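Local coordinates for BT_2262 (uncharacterised lipoprotein) (Bacteroides thetaiotaomicron, PDB 5FQ8) that is of unknown function but, as a lipoprotein with a bacterial surface Ig-like domain, is probably displayed at the cell surface, at residues Y65-A70 with R83-A88; T91-K96 with F157-D162; Y119-F124 with F131-F136. One frame throughout, in Å; residues are numbered along the deposited sequence.

Interaction 1. Residues Y65-A70 with R83-A88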
loop_
_atom_site.group_PDB
_atom_site.type_symbol
_atom_site.label_atom_id
_atom_site.label_comp_id
_atom_site.label_asym_id
_atom_site.label_seq_id
_atom_site.Cartn_x
_atom_site.Cartn_y
_atom_site.Cartn_z
ATOM N N TYR G 65 -43.757 53.050 -16.605
ATOM C CA TYR G 65 -44.743 52.066 -16.189
ATOM C C TYR G 65 -44.035 50.750 -15.933
ATOM O O TYR G 65 -43.336 50.239 -16.814
ATOM C CB TYR G 65 -45.830 51.905 -17.248
ATOM C CG TYR G 65 -46.632 53.154 -17.454
ATOM C CD1 TYR G 65 -47.688 53.470 -16.614
ATOM C CD2 TYR G 65 -46.320 54.035 -18.473
ATOM C CE1 TYR G 65 -48.420 54.618 -16.792
ATOM C CE2 TYR G 65 -47.048 55.189 -18.660
ATOM C CZ TYR G 65 -48.095 55.474 -17.817
ATOM O OH TYR G 65 -48.818 56.625 -18.003
ATOM N N ASN G 66 -44.210 50.210 -14.728
ATOM C CA ASN G 66 -43.633 48.930 -14.338
ATOM C C ASN G 66 -44.716 47.860 -14.294
ATOM O O ASN G 66 -45.772 48.065 -13.687
ATOM C CB ASN G 66 -42.959 49.027 -12.971
ATOM C CG ASN G 66 -41.720 49.872 -12.999
ATOM O OD1 ASN G 66 -40.620 49.366 -13.178
ATOM N ND2 ASN G 66 -41.887 51.173 -12.817
ATOM N N LEU G 67 -44.444 46.723 -14.927
ATOM C CA LEU G 67 -45.323 45.564 -14.901
ATOM C C LEU G 67 -44.604 44.432 -14.192
ATOM O O LEU G 67 -43.438 44.163 -14.481
ATOM C CB LEU G 67 -45.709 45.136 -16.308
ATOM C CG LEU G 67 -46.356 46.166 -17.220
ATOM C CD1 LEU G 67 -45.864 45.959 -18.631
ATOM C CD2 LEU G 67 -47.850 46.024 -17.174
ATOM N N VAL G 68 -45.291 43.783 -13.261
ATOM C CA VAL G 68 -44.720 42.682 -12.494
ATOM C C VAL G 68 -45.429 41.398 -12.891
ATOM O O VAL G 68 -46.654 41.294 -12.777
ATOM C CB VAL G 68 -44.818 42.933 -10.985
ATOM C CG1 VAL G 68 -44.386 41.699 -10.224
ATOM C CG2 VAL G 68 -43.938 44.086 -10.614
ATOM N N TYR G 69 -44.658 40.431 -13.367
ATOM C CA TYR G 69 -45.169 39.135 -13.783
ATOM C C TYR G 69 -44.864 38.111 -12.703
ATOM O O TYR G 69 -43.741 38.058 -12.192
ATOM C CB TYR G 69 -44.531 38.690 -15.097
ATOM C CG TYR G 69 -44.784 39.570 -16.284
ATOM C CD1 TYR G 69 -44.057 40.729 -16.478
ATOM C CD2 TYR G 69 -45.718 39.220 -17.241
ATOM C CE1 TYR G 69 -44.268 41.520 -17.573
ATOM C CE2 TYR G 69 -45.930 40.007 -18.335
ATOM C CZ TYR G 69 -45.204 41.155 -18.492
ATOM O OH TYR G 69 -45.424 41.939 -19.586
ATOM N N ALA G 70 -45.847 37.285 -12.371
ATOM C CA ALA G 70 -45.629 36.296 -11.328
ATOM C C ALA G 70 -46.508 35.077 -11.554
ATOM O O ALA G 70 -47.628 35.174 -12.059
ATOM C CB ALA G 70 -45.897 36.886 -9.942
ATOM N N ARG G 83 -40.876 43.825 -16.035
ATOM C CA ARG G 83 -40.726 44.449 -17.339
ATOM C C ARG G 83 -41.127 45.909 -17.215
ATOM O O ARG G 83 -42.215 46.213 -16.721
ATOM C CB ARG G 83 -41.570 43.741 -18.393
ATOM C CG ARG G 83 -41.299 44.200 -19.803
ATOM C CD ARG G 83 -42.163 43.424 -20.748
ATOM N NE ARG G 83 -41.509 42.207 -21.207
ATOM C CZ ARG G 83 -42.157 41.084 -21.485
ATOM N NH1 ARG G 83 -43.466 41.020 -21.322
ATOM N NH2 ARG G 83 -41.500 40.027 -21.915
ATOM N N THR G 84 -40.250 46.803 -17.664
ATOM C CA THR G 84 -40.435 48.242 -17.533
ATOM C C THR G 84 -40.700 48.865 -18.895
ATOM O O THR G 84 -39.909 48.687 -19.823
ATOM C CB THR G 84 -39.201 48.885 -16.913
ATOM O OG1 THR G 84 -38.841 48.176 -15.725
ATOM C CG2 THR G 84 -39.494 50.320 -16.570
ATOM N N VAL G 85 -41.793 49.612 -19.007
ATOM C CA VAL G 85 -42.203 50.219 -20.265
ATOM C C VAL G 85 -42.153 51.728 -20.112
ATOM O O VAL G 85 -42.726 52.271 -19.164
ATOM C CB VAL G 85 -43.611 49.760 -20.679
ATOM C CG1 VAL G 85 -44.068 50.515 -21.894
ATOM C CG2 VAL G 85 -43.607 48.287 -20.961
ATOM N N TYR G 86 -41.478 52.398 -21.047
ATOM C CA TYR G 86 -41.307 53.843 -21.040
ATOM C C TYR G 86 -42.051 54.480 -22.208
ATOM O O TYR G 86 -42.120 53.918 -23.303
ATOM C CB TYR G 86 -39.829 54.225 -21.122
ATOM C CG TYR G 86 -38.938 53.614 -20.068
ATOM C CD1 TYR G 86 -38.373 52.361 -20.254
ATOM C CD2 TYR G 86 -38.629 54.304 -18.906
ATOM C CE1 TYR G 86 -37.541 51.803 -19.303
ATOM C CE2 TYR G 86 -37.798 53.756 -17.951
ATOM C CZ TYR G 86 -37.259 52.504 -18.155
ATOM O OH TYR G 86 -36.432 51.948 -17.212
ATOM N N VAL G 87 -42.586 55.677 -21.977
ATOM C CA VAL G 87 -43.428 56.369 -22.948
ATOM C C VAL G 87 -42.820 57.729 -23.269
ATOM O O VAL G 87 -42.471 58.487 -22.358
ATOM C CB VAL G 87 -44.866 56.527 -22.423
ATOM C CG1 VAL G 87 -45.770 57.020 -23.523
ATOM C CG2 VAL G 87 -45.367 55.220 -21.895
ATOM N N ALA G 88 -42.729 58.050 -24.561
ATOM C CA ALA G 88 -42.132 59.303 -25.007
ATOM C C ALA G 88 -43.155 60.435 -24.975
ATOM O O ALA G 88 -44.273 60.282 -24.482
ATOM C CB ALA G 88 -41.533 59.131 -26.395
#
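Residues 65-70 and 83-87 run antiparallel (158° between their directions), with axes 4.8 Å apart at closest approach, as the two arms of a beta hairpin in the Ig-like domain. Four backbone hydrogen bonds set the register, two at Y65–V85 and two at L67–R83; the straightest runs 3.0 Å from R83 N to L67 O, at 178°. Between them, N66 and T84 form a non-hydrogen-bonded pair. On the face bearing Y65, L67, R83 and V85, the L67 and V85 side chains cross obliquely, CD1 of L67 4.0 Å from CG2 of V85. The Y65 ring presents its edge to V87, with CE2 3.6 Å from V87 CG2, while its hydroxyl bonds to T61 O. R83 starts extended, CG anti to the backbone N, and bends at chi3, so that NH1 donates a weak hydrogen bond of 2.8 Å to Y69 OH; ring and guanidinium planes lie 77° apart. Both groups also grip E35, R83 NH1 by a salt bridge and Y69 OH by a hydrogen bond. An alanine at Y69 would remove ring and hydroxyl and would probably leave R83 and E35 less firmly placed. On the other face, T84 OG1 donates a weak bond of 3.3 Å to N66 OD1.

Interaction 2. Residues T91-K96 with F157-D162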
loop_
_atom_site.group_PDB
_atom_site.type_symbol
_atom_site.label_atom_id
_atom_site.label_comp_id
_atom_site.label_asym_id
_atom_site.label_seq_id
_atom_site.Cartn_x
_atom_site.Cartn_y
_atom_site.Cartn_z
ATOM N N THR G 91 -43.366 64.826 -29.248
ATOM C CA THR G 91 -42.785 66.012 -29.868
ATOM C C THR G 91 -41.447 65.703 -30.524
ATOM O O THR G 91 -40.668 64.895 -30.024
ATOM C CB THR G 91 -42.602 67.107 -28.822
ATOM O OG1 THR G 91 -43.884 67.499 -28.319
ATOM C CG2 THR G 91 -41.895 68.313 -29.424
ATOM N N ALA G 92 -41.178 66.361 -31.648
ATOM C CA ALA G 92 -39.943 66.136 -32.381
ATOM C C ALA G 92 -38.741 66.664 -31.603
ATOM O O ALA G 92 -38.856 67.535 -30.735
ATOM C CB ALA G 92 -40.004 66.802 -33.754
ATOM N N SER G 93 -37.571 66.121 -31.937
ATOM C CA SER G 93 -36.295 66.436 -31.308
ATOM C C SER G 93 -35.198 65.652 -32.014
ATOM O O SER G 93 -35.439 64.522 -32.454
ATOM C CB SER G 93 -36.318 66.094 -29.819
ATOM O OG SER G 93 -35.118 66.483 -29.188
ATOM N N PRO G 94 -33.993 66.205 -32.169
ATOM C CA PRO G 94 -32.890 65.394 -32.711
ATOM C C PRO G 94 -32.499 64.247 -31.799
ATOM O O PRO G 94 -31.826 63.311 -32.252
ATOM C CB PRO G 94 -31.748 66.409 -32.872
ATOM C CG PRO G 94 -32.099 67.537 -31.971
ATOM C CD PRO G 94 -33.597 67.604 -31.952
ATOM N N LEU G 95 -32.902 64.292 -30.531
ATOM C CA LEU G 95 -32.720 63.187 -29.600
ATOM C C LEU G 95 -33.905 62.246 -29.749
ATOM O O LEU G 95 -35.049 62.649 -29.523
ATOM C CB LEU G 95 -32.619 63.710 -28.169
ATOM C CG LEU G 95 -31.794 62.929 -27.155
ATOM C CD1 LEU G 95 -30.457 62.575 -27.749
ATOM C CD2 LEU G 95 -31.612 63.768 -25.911
ATOM N N LYS G 96 -33.635 61.008 -30.152
ATOM C CA LYS G 96 -34.666 60.002 -30.370
ATOM C C LYS G 96 -34.619 58.961 -29.259
ATOM O O LYS G 96 -33.537 58.590 -28.795
ATOM C CB LYS G 96 -34.487 59.319 -31.728
ATOM C CG LYS G 96 -35.354 59.876 -32.854
ATOM C CD LYS G 96 -34.869 61.224 -33.362
ATOM C CE LYS G 96 -35.818 61.782 -34.407
ATOM N NZ LYS G 96 -35.455 63.170 -34.754
ATOM N N PHE G 157 -32.609 65.851 -17.953
ATOM C CA PHE G 157 -31.833 66.871 -18.647
ATOM C C PHE G 157 -32.682 67.491 -19.753
ATOM O O PHE G 157 -33.580 66.843 -20.296
ATOM C CB PHE G 157 -30.514 66.305 -19.198
ATOM C CG PHE G 157 -30.669 65.140 -20.142
ATOM C CD1 PHE G 157 -31.079 65.331 -21.446
ATOM C CD2 PHE G 157 -30.366 63.856 -19.732
ATOM C CE1 PHE G 157 -31.188 64.282 -22.325
ATOM C CE2 PHE G 157 -30.487 62.791 -20.603
ATOM C CZ PHE G 157 -30.902 63.005 -21.902
ATOM N N GLU G 158 -32.390 68.755 -20.081
ATOM C CA GLU G 158 -33.208 69.571 -20.988
ATOM C C GLU G 158 -32.393 69.989 -22.209
ATOM O O GLU G 158 -31.522 70.858 -22.108
ATOM C CB GLU G 158 -33.751 70.804 -20.272
ATOM C CG GLU G 158 -34.658 71.669 -21.128
ATOM C CD GLU G 158 -34.900 73.040 -20.534
ATOM O OE1 GLU G 158 -35.077 73.139 -19.300
ATOM O OE2 GLU G 158 -34.907 74.021 -21.304
ATOM N N LEU G 159 -32.697 69.393 -23.364
ATOM C CA LEU G 159 -31.909 69.600 -24.577
ATOM C C LEU G 159 -31.973 71.046 -25.050
ATOM O O LEU G 159 -33.057 71.579 -25.302
ATOM C CB LEU G 159 -32.410 68.666 -25.675
ATOM C CG LEU G 159 -31.696 68.707 -27.021
ATOM C CD1 LEU G 159 -30.310 68.136 -26.889
ATOM C CD2 LEU G 159 -32.492 67.925 -28.034
ATOM N N ASN G 160 -30.803 71.670 -25.185
ATOM C CA ASN G 160 -30.673 73.046 -25.645
ATOM C C ASN G 160 -30.587 73.107 -27.170
ATOM O O ASN G 160 -30.331 72.112 -27.851
ATOM C CB ASN G 160 -29.436 73.705 -25.034
ATOM C CG ASN G 160 -29.463 73.721 -23.520
ATOM O OD1 ASN G 160 -30.525 73.692 -22.900
ATOM N ND2 ASN G 160 -28.284 73.779 -22.914
ATOM N N ASP G 161 -30.792 74.306 -27.708
ATOM C CA ASP G 161 -30.707 74.487 -29.148
ATOM C C ASP G 161 -29.268 74.542 -29.635
ATOM O O ASP G 161 -29.009 74.227 -30.801
ATOM C CB ASP G 161 -31.466 75.747 -29.546
ATOM C CG ASP G 161 -32.799 75.850 -28.843
ATOM O OD1 ASP G 161 -33.773 75.220 -29.310
ATOM O OD2 ASP G 161 -32.870 76.545 -27.808
ATOM N N ASP G 162 -28.331 74.930 -28.767
ATOM C CA ASP G 162 -26.919 74.654 -28.991
ATOM C C ASP G 162 -26.650 73.161 -29.116
ATOM O O ASP G 162 -25.551 72.771 -29.524
ATOM C CB ASP G 162 -26.109 75.253 -27.837
ATOM C CG ASP G 162 -24.615 75.197 -28.066
ATOM O OD1 ASP G 162 -24.183 74.978 -29.216
ATOM O OD2 ASP G 162 -23.866 75.401 -27.088
#
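Residues 91-96 form an irregular loop between strands 78-87 and 98-102, whereas 157-159 are the end of a strand, after which the chain continues without regular structure; the closest CA atoms, those of L95 and L159, stand 8.2 Å apart, and no hydrogen bond joins the segments. The arrangement is therefore side-chain packing of a loop against a strand end of the antiparallel sheet in the C-terminal domain. L159 carries most of it. Its CB points toward the loop and, with CG anti to the backbone N (chi1 -179°), a single methyl, CD2, meets three residues: S93 OG at 3.2 Å, the P94 ring at CG, 4.0 Å away, and L95 CB at 4.2 Å. L95 and F157 make the second point of contact, reaching toward each other tip to tip. L95 CD2 lies in the plane of the F157 ring, at its edge, 3.6 Å from F157 CE1. F131 of the neighbouring strand and L187 of strand 181-188 also touch L95 and L159, so the loop covers apolar side chains contributed by several strands. The loop's own shape has two internal polar supports. S93 OG, anti to its backbone N, accepts a weak bond from L95 N at 3.4 Å, of the ST-turn kind. K96 curls back, and its NZ donates to S93 O at 2.7 Å from 34° above the carbonyl plane.

Interaction 3. Residues Y119-F124 with F131-F136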
loop_
_atom_site.group_PDB
_atom_site.type_symbol
_atom_site.label_atom_id
_atom_site.label_comp_id
_atom_site.label_asym_id
_atom_site.label_seq_id
_atom_site.Cartn_x
_atom_site.Cartn_y
_atom_site.Cartn_z
ATOM N N TYR G 119 -22.724 48.389 -22.760
ATOM C CA TYR G 119 -23.820 48.451 -21.810
ATOM C C TYR G 119 -24.961 49.298 -22.353
ATOM O O TYR G 119 -24.739 50.277 -23.065
ATOM C CB TYR G 119 -23.301 49.018 -20.496
ATOM C CG TYR G 119 -22.209 48.159 -19.937
ATOM C CD1 TYR G 119 -22.374 46.788 -19.858
ATOM C CD2 TYR G 119 -21.005 48.701 -19.521
ATOM C CE1 TYR G 119 -21.390 45.979 -19.355
ATOM C CE2 TYR G 119 -20.007 47.896 -19.018
ATOM C CZ TYR G 119 -20.206 46.530 -18.934
ATOM O OH TYR G 119 -19.224 45.703 -18.436
ATOM N N GLU G 120 -26.188 48.907 -22.026
ATOM C CA GLU G 120 -27.370 49.599 -22.519
ATOM C C GLU G 120 -27.929 50.523 -21.448
ATOM O O GLU G 120 -27.866 50.216 -20.256
ATOM C CB GLU G 120 -28.444 48.603 -22.970
ATOM C CG GLU G 120 -28.148 47.920 -24.308
ATOM C CD GLU G 120 -29.312 47.106 -24.850
ATOM O OE1 GLU G 120 -30.313 46.924 -24.126
ATOM O OE2 GLU G 120 -29.219 46.646 -26.006
ATOM N N ILE G 121 -28.453 51.669 -21.878
ATOM C CA ILE G 121 -29.159 52.590 -21.002
ATOM C C ILE G 121 -30.421 53.064 -21.711
ATOM O O ILE G 121 -30.668 52.732 -22.866
ATOM C CB ILE G 121 -28.296 53.791 -20.581
ATOM C CG1 ILE G 121 -27.884 54.596 -21.806
ATOM C CG2 ILE G 121 -27.089 53.336 -19.793
ATOM C CD1 ILE G 121 -27.301 55.925 -21.462
ATOM N N VAL G 122 -31.215 53.861 -21.001
ATOM C CA VAL G 122 -32.550 54.244 -21.446
ATOM C C VAL G 122 -32.680 55.759 -21.406
ATOM O O VAL G 122 -32.351 56.385 -20.393
ATOM C CB VAL G 122 -33.641 53.595 -20.572
ATOM C CG1 VAL G 122 -35.014 53.926 -21.111
ATOM C CG2 VAL G 122 -33.441 52.099 -20.495
ATOM N N ILE G 123 -33.181 56.345 -22.497
ATOM C CA ILE G 123 -33.354 57.792 -22.623
ATOM C C ILE G 123 -34.659 58.069 -23.364
ATOM O O ILE G 123 -34.805 57.693 -24.531
ATOM C CB ILE G 123 -32.180 58.464 -23.367
ATOM C CG1 ILE G 123 -30.829 58.011 -22.813
ATOM C CG2 ILE G 123 -32.276 59.961 -23.248
ATOM C CD1 ILE G 123 -29.659 58.640 -23.485
ATOM N N PHE G 124 -35.597 58.742 -22.706
ATOM C CA PHE G 124 -36.845 59.136 -23.345
ATOM C C PHE G 124 -37.231 60.520 -22.851
ATOM O O PHE G 124 -36.797 60.959 -21.784
ATOM C CB PHE G 124 -37.983 58.136 -23.065
ATOM C CG PHE G 124 -38.579 58.252 -21.680
ATOM C CD1 PHE G 124 -38.047 57.537 -20.621
ATOM C CD2 PHE G 124 -39.676 59.069 -21.443
ATOM C CE1 PHE G 124 -38.586 57.642 -19.358
ATOM C CE2 PHE G 124 -40.219 59.177 -20.179
ATOM C CZ PHE G 124 -39.672 58.463 -19.134
ATOM N N PHE G 131 -35.643 65.290 -20.896
ATOM C CA PHE G 131 -35.499 63.864 -21.152
ATOM C C PHE G 131 -35.135 63.133 -19.869
ATOM O O PHE G 131 -34.382 63.649 -19.042
ATOM C CB PHE G 131 -34.421 63.593 -22.192
ATOM C CG PHE G 131 -34.758 64.078 -23.567
ATOM C CD1 PHE G 131 -34.862 65.427 -23.843
ATOM C CD2 PHE G 131 -34.961 63.173 -24.592
ATOM C CE1 PHE G 131 -35.174 65.865 -25.113
ATOM C CE2 PHE G 131 -35.267 63.602 -25.863
ATOM C CZ PHE G 131 -35.374 64.949 -26.127
ATOM N N TYR G 132 -35.657 61.918 -19.712
ATOM C CA TYR G 132 -35.316 61.071 -18.576
ATOM C C TYR G 132 -34.186 60.131 -18.959
ATOM O O TYR G 132 -34.225 59.509 -20.023
ATOM C CB TYR G 132 -36.523 60.259 -18.113
ATOM C CG TYR G 132 -36.193 59.205 -17.075
ATOM C CD1 TYR G 132 -36.209 59.514 -15.723
ATOM C CD2 TYR G 132 -35.876 57.899 -17.447
ATOM C CE1 TYR G 132 -35.917 58.560 -14.773
ATOM C CE2 TYR G 132 -35.581 56.938 -16.503
ATOM C CZ TYR G 132 -35.605 57.276 -15.168
ATOM O OH TYR G 132 -35.316 56.326 -14.218
ATOM N N ILE G 133 -33.194 60.013 -18.081
ATOM C CA ILE G 133 -32.015 59.189 -18.316
ATOM C C ILE G 133 -31.890 58.205 -17.166
ATOM O O ILE G 133 -31.944 58.600 -15.997
ATOM C CB ILE G 133 -30.741 60.045 -18.455
ATOM C CG1 ILE G 133 -29.493 59.168 -18.441
ATOM C CG2 ILE G 133 -30.669 61.087 -17.362
ATOM C CD1 ILE G 133 -29.163 58.560 -19.770
ATOM N N SER G 134 -31.723 56.930 -17.497
ATOM C CA SER G 134 -31.703 55.905 -16.468
ATOM C C SER G 134 -30.346 55.761 -15.798
ATOM O O SER G 134 -30.281 55.227 -14.689
ATOM C CB SER G 134 -32.108 54.565 -17.060
ATOM O OG SER G 134 -31.204 54.198 -18.081
ATOM N N ASP G 135 -29.267 56.212 -16.442
ATOM C CA ASP G 135 -27.942 56.086 -15.845
ATOM C C ASP G 135 -27.005 57.058 -16.561
ATOM O O ASP G 135 -26.580 56.796 -17.690
ATOM C CB ASP G 135 -27.434 54.650 -15.938
ATOM C CG ASP G 135 -26.292 54.375 -14.986
ATOM O OD1 ASP G 135 -25.787 55.332 -14.369
ATOM O OD2 ASP G 135 -25.901 53.197 -14.859
ATOM N N PHE G 136 -26.692 58.169 -15.899
ATOM C CA PHE G 136 -25.688 59.082 -16.428
ATOM C C PHE G 136 -24.308 58.456 -16.494
ATOM O O PHE G 136 -23.431 59.013 -17.157
ATOM C CB PHE G 136 -25.596 60.336 -15.572
ATOM C CG PHE G 136 -26.420 61.479 -16.068
ATOM C CD1 PHE G 136 -26.182 62.033 -17.307
ATOM C CD2 PHE G 136 -27.412 62.023 -15.274
ATOM C CE1 PHE G 136 -26.932 63.091 -17.757
ATOM C CE2 PHE G 136 -28.165 63.081 -15.713
ATOM C CZ PHE G 136 -27.928 63.618 -16.958
#
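F124 and Y132 face one another as an antiparallel hydrogen-bonded pair, and their side chains meet on the same face of the sheet. The Y132 CB lies over one face of the F124 ring, 4.0 Å from its centroid and 27° off the normal, a CH-pi contact. The two rings themselves cross obliquely, with planes at 39°. F124 has its CG in the crowded position between the backbone N and carbonyl carbon, and Y132 has its CG anti to the backbone N; these torsions bring the phenylalanine ring across the base of the tyrosine. The opposite face holds the isoleucines: I133 CD1 is the shared tip, 3.5 Å from I123 CG1 and 3.6 Å from I121 CD1.

What positions them is the backbone of this beta hairpin. F124 N donates to Y132 O at 3.1 Å, and Y132 N returns a bond to F124 O. Two residues further along, past the non-hydrogen-bonded pair I123–I133, S134 N donates to V122 O, at 3.0 Å, but V122 N is received by the serine side chain, S134 OG, at 2.9 Å (144° at the hydrogen). The S134 OG sits between its own N and carbonyl carbon, pointed back at the partner strand as the chain leaves the strand.

Further out, the D135 carboxylate is held by backbone amides, OD1 by those of M153 and L137, and F157 of strand 154-159 covers I123 and I133. F136 turns a ring face to I133 CG2 and meets W196 edge-to-face. The chemistry implies that S134 OG stands in for a strand carbonyl, so the amide of V122 keeps an acceptor where regular pairing ends, while the buried D135 carboxylate is satisfied by main-chain donors that probably help stabilise its charge.

Overall arrangement
From the N terminus, interaction 1 comes first and closes the short connection between strands 63-72 and 78-87 of the Ig-like domain. The chain then continues from A88 into the loop 91-96, where interaction 2 opens; it closes sixty residues later at strand 154-159. Interaction 3 is nested inside that loop, closing the short connection between strands 120-125 and 130-133. Interactions 2 and 3 share one sheet, strands 130-133 and 154-159 being neighbours in it; F131 also packs on S93 and L95 of the loop. Interaction 1 meets interaction 3 across the domain junction, where Y86 packs against V122, F124 and Y132, so the second hairpin abuts the first.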